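Local structure of putative type VI secretion protein (Escherichia coli, 6SKI) at residues S311-G316 and N418-V423. The protein is a type VI secretion effector of the Tle1 family, a phospholipase toxin that is loaded onto the VgrG spike and probably hydrolyses membrane phospholipids of target cells. Numbering follows the deposited sequence.
Sequences SDIGGG and NVCLRV
Cys420 holds SG beside its own backbone N (chi1 -63°), and Ile313 holds CG1 in the same way (chi1 -57°), with chi2 at -66° folding CD1 round to the sulfur. CD1 of Ile313 and SG of Cys420 meet at 3.5 Å. This is the apolar part of the contact. The CB of Ile313 itself points away from the helix, so the touch depends on the end of the longer branch.

CB of Cys420 is directed toward the loop, and this residue carries the whole helix side of the contact. Its CB sits 3.3 Å from the carbonyl O of Ile313. Its SG also comes 3.4 Å from the carbonyl O of Asp312. The cysteine therefore meets two successive peptide carbonyls and one methyl group. The CA atoms of Ile313 and Cys420 are 5.6 Å apart, a close approach of loop and helix. All three touching residues are buried. Leu306 of strand 303-306 touches both Ile313 and Cys420, and Asn101 gives a weak hydrogen bond to the carbonyl O of Ile313. OD2 of Asp312 accepts a hydrogen bond from the backbone N of His487.

Within the loop, Ser311 OG donates to Gly315 O at 3.0 Å, from above the carbonyl plane. The contact joins helix 416-431 to the loop that follows strand 303-306 of the central, mostly parallel sheet. Segment 311-316 directly follows His310, the probable histidine of a Ser197-His310-Asp245 triad, an arrangement typical of the alpha/beta-hydrolase fold.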
loop_
_atom_site.group_PDB
_atom_site.type_symbol
_atom_site.label_atom_id
_atom_site.label_comp_id
_atom_site.label_asym_id
_atom_site.label_seq_id
_atom_site.Cartn_x
_atom_site.Cartn_y
_atom_site.Cartn_z
ATOM N N SER A 311 5.779 7.560 -5.046
ATOM C CA SER A 311 6.278 7.633 -3.685
ATOM C C SER A 311 6.520 9.067 -3.234
ATOM O O SER A 311 7.088 9.282 -2.160
ATOM C CB SER A 311 7.562 6.812 -3.555
ATOM O OG SER A 311 7.280 5.486 -3.149
ATOM N N ASP A 312 6.094 10.048 -4.026
ATOM C CA ASP A 312 6.006 11.429 -3.581
ATOM C C ASP A 312 4.599 11.774 -3.142
ATOM O O ASP A 312 4.373 12.851 -2.585
ATOM C CB ASP A 312 6.446 12.385 -4.694
ATOM C CG ASP A 312 7.938 12.423 -4.864
ATOM O OD1 ASP A 312 8.643 12.482 -3.838
ATOM O OD2 ASP A 312 8.406 12.394 -6.018
ATOM N N ILE A 313 3.656 10.875 -3.378
ATOM C CA ILE A 313 2.296 10.989 -2.886
ATOM C C ILE A 313 2.069 10.046 -1.717
ATOM O O ILE A 313 1.464 10.422 -0.713
ATOM C CB ILE A 313 1.282 10.719 -4.019
ATOM C CG1 ILE A 313 1.520 11.677 -5.184
ATOM C CG2 ILE A 313 -0.136 10.817 -3.504
ATOM C CD1 ILE A 313 1.251 13.116 -4.876
ATOM N N GLY A 314 2.568 8.821 -1.820
ATOM C CA GLY A 314 2.417 7.886 -0.732
ATOM C C GLY A 314 3.616 7.725 0.167
ATOM O O GLY A 314 3.566 6.916 1.097
ATOM N N GLY A 315 4.692 8.460 -0.075
ATOM C CA GLY A 315 5.892 8.334 0.721
ATOM C C GLY A 315 6.738 7.143 0.306
ATOM O O GLY A 315 6.290 6.232 -0.387
ATOM N N GLY A 316 7.990 7.154 0.747
ATOM C CA GLY A 316 8.863 6.038 0.451
ATOM C C GLY A 316 10.230 6.419 -0.069
ATOM O O GLY A 316 11.016 5.548 -0.446
ATOM N N ASN A 418 5.204 14.696 2.903
ATOM C CA ASN A 418 4.653 15.276 4.120
ATOM C C ASN A 418 3.463 16.172 3.801
ATOM O O ASN A 418 2.481 16.207 4.550
ATOM C CB ASN A 418 5.736 16.055 4.858
ATOM C CG ASN A 418 6.865 15.171 5.328
ATOM O OD1 ASN A 418 6.680 13.977 5.546
ATOM N ND2 ASN A 418 8.046 15.751 5.480
ATOM N N VAL A 419 3.526 16.889 2.679
ATOM C CA VAL A 419 2.379 17.669 2.229
ATOM C C VAL A 419 1.213 16.749 1.901
ATOM O O VAL A 419 0.066 17.012 2.281
ATOM C CB VAL A 419 2.771 18.536 1.020
ATOM C CG1 VAL A 419 1.573 19.308 0.505
ATOM C CG2 VAL A 419 3.903 19.473 1.381
ATOM N N CYS A 420 1.488 15.652 1.194
ATOM C CA CYS A 420 0.423 14.702 0.885
ATOM C C CYS A 420 -0.135 14.063 2.150
ATOM O O CYS A 420 -1.344 13.817 2.247
ATOM C CB CYS A 420 0.952 13.642 -0.073
ATOM S SG CYS A 420 1.467 14.331 -1.652
ATOM N N LEU A 421 0.731 13.812 3.132
ATOM C CA LEU A 421 0.294 13.343 4.438
ATOM C C LEU A 421 -0.668 14.325 5.080
ATOM O O LEU A 421 -1.692 13.929 5.638
ATOM C CB LEU A 421 1.507 13.138 5.338
ATOM C CG LEU A 421 1.245 12.504 6.696
ATOM C CD1 LEU A 421 0.661 11.119 6.543
ATOM C CD2 LEU A 421 2.521 12.475 7.485
ATOM N N ARG A 422 -0.338 15.613 5.036
ATOM C CA ARG A 422 -1.192 16.612 5.667
ATOM C C ARG A 422 -2.527 16.733 4.947
ATOM O O ARG A 422 -3.563 16.962 5.580
ATOM C CB ARG A 422 -0.468 17.953 5.725
ATOM C CG ARG A 422 0.626 17.950 6.760
ATOM C CD ARG A 422 1.672 18.997 6.510
ATOM N NE ARG A 422 2.898 18.670 7.227
ATOM C CZ ARG A 422 3.215 19.160 8.417
ATOM N NH1 ARG A 422 2.394 19.999 9.030
ATOM N NH2 ARG A 422 4.349 18.808 8.997
ATOM N N VAL A 423 -2.530 16.559 3.627
ATOM C CA VAL A 423 -3.795 16.568 2.897
ATOM C C VAL A 423 -4.661 15.380 3.303
ATOM O O VAL A 423 -5.869 15.524 3.545
ATOM C CB VAL A 423 -3.545 16.594 1.382
ATOM C CG1 VAL A 423 -4.857 16.694 0.641
ATOM C CG2 VAL A 423 -2.660 17.761 1.019
#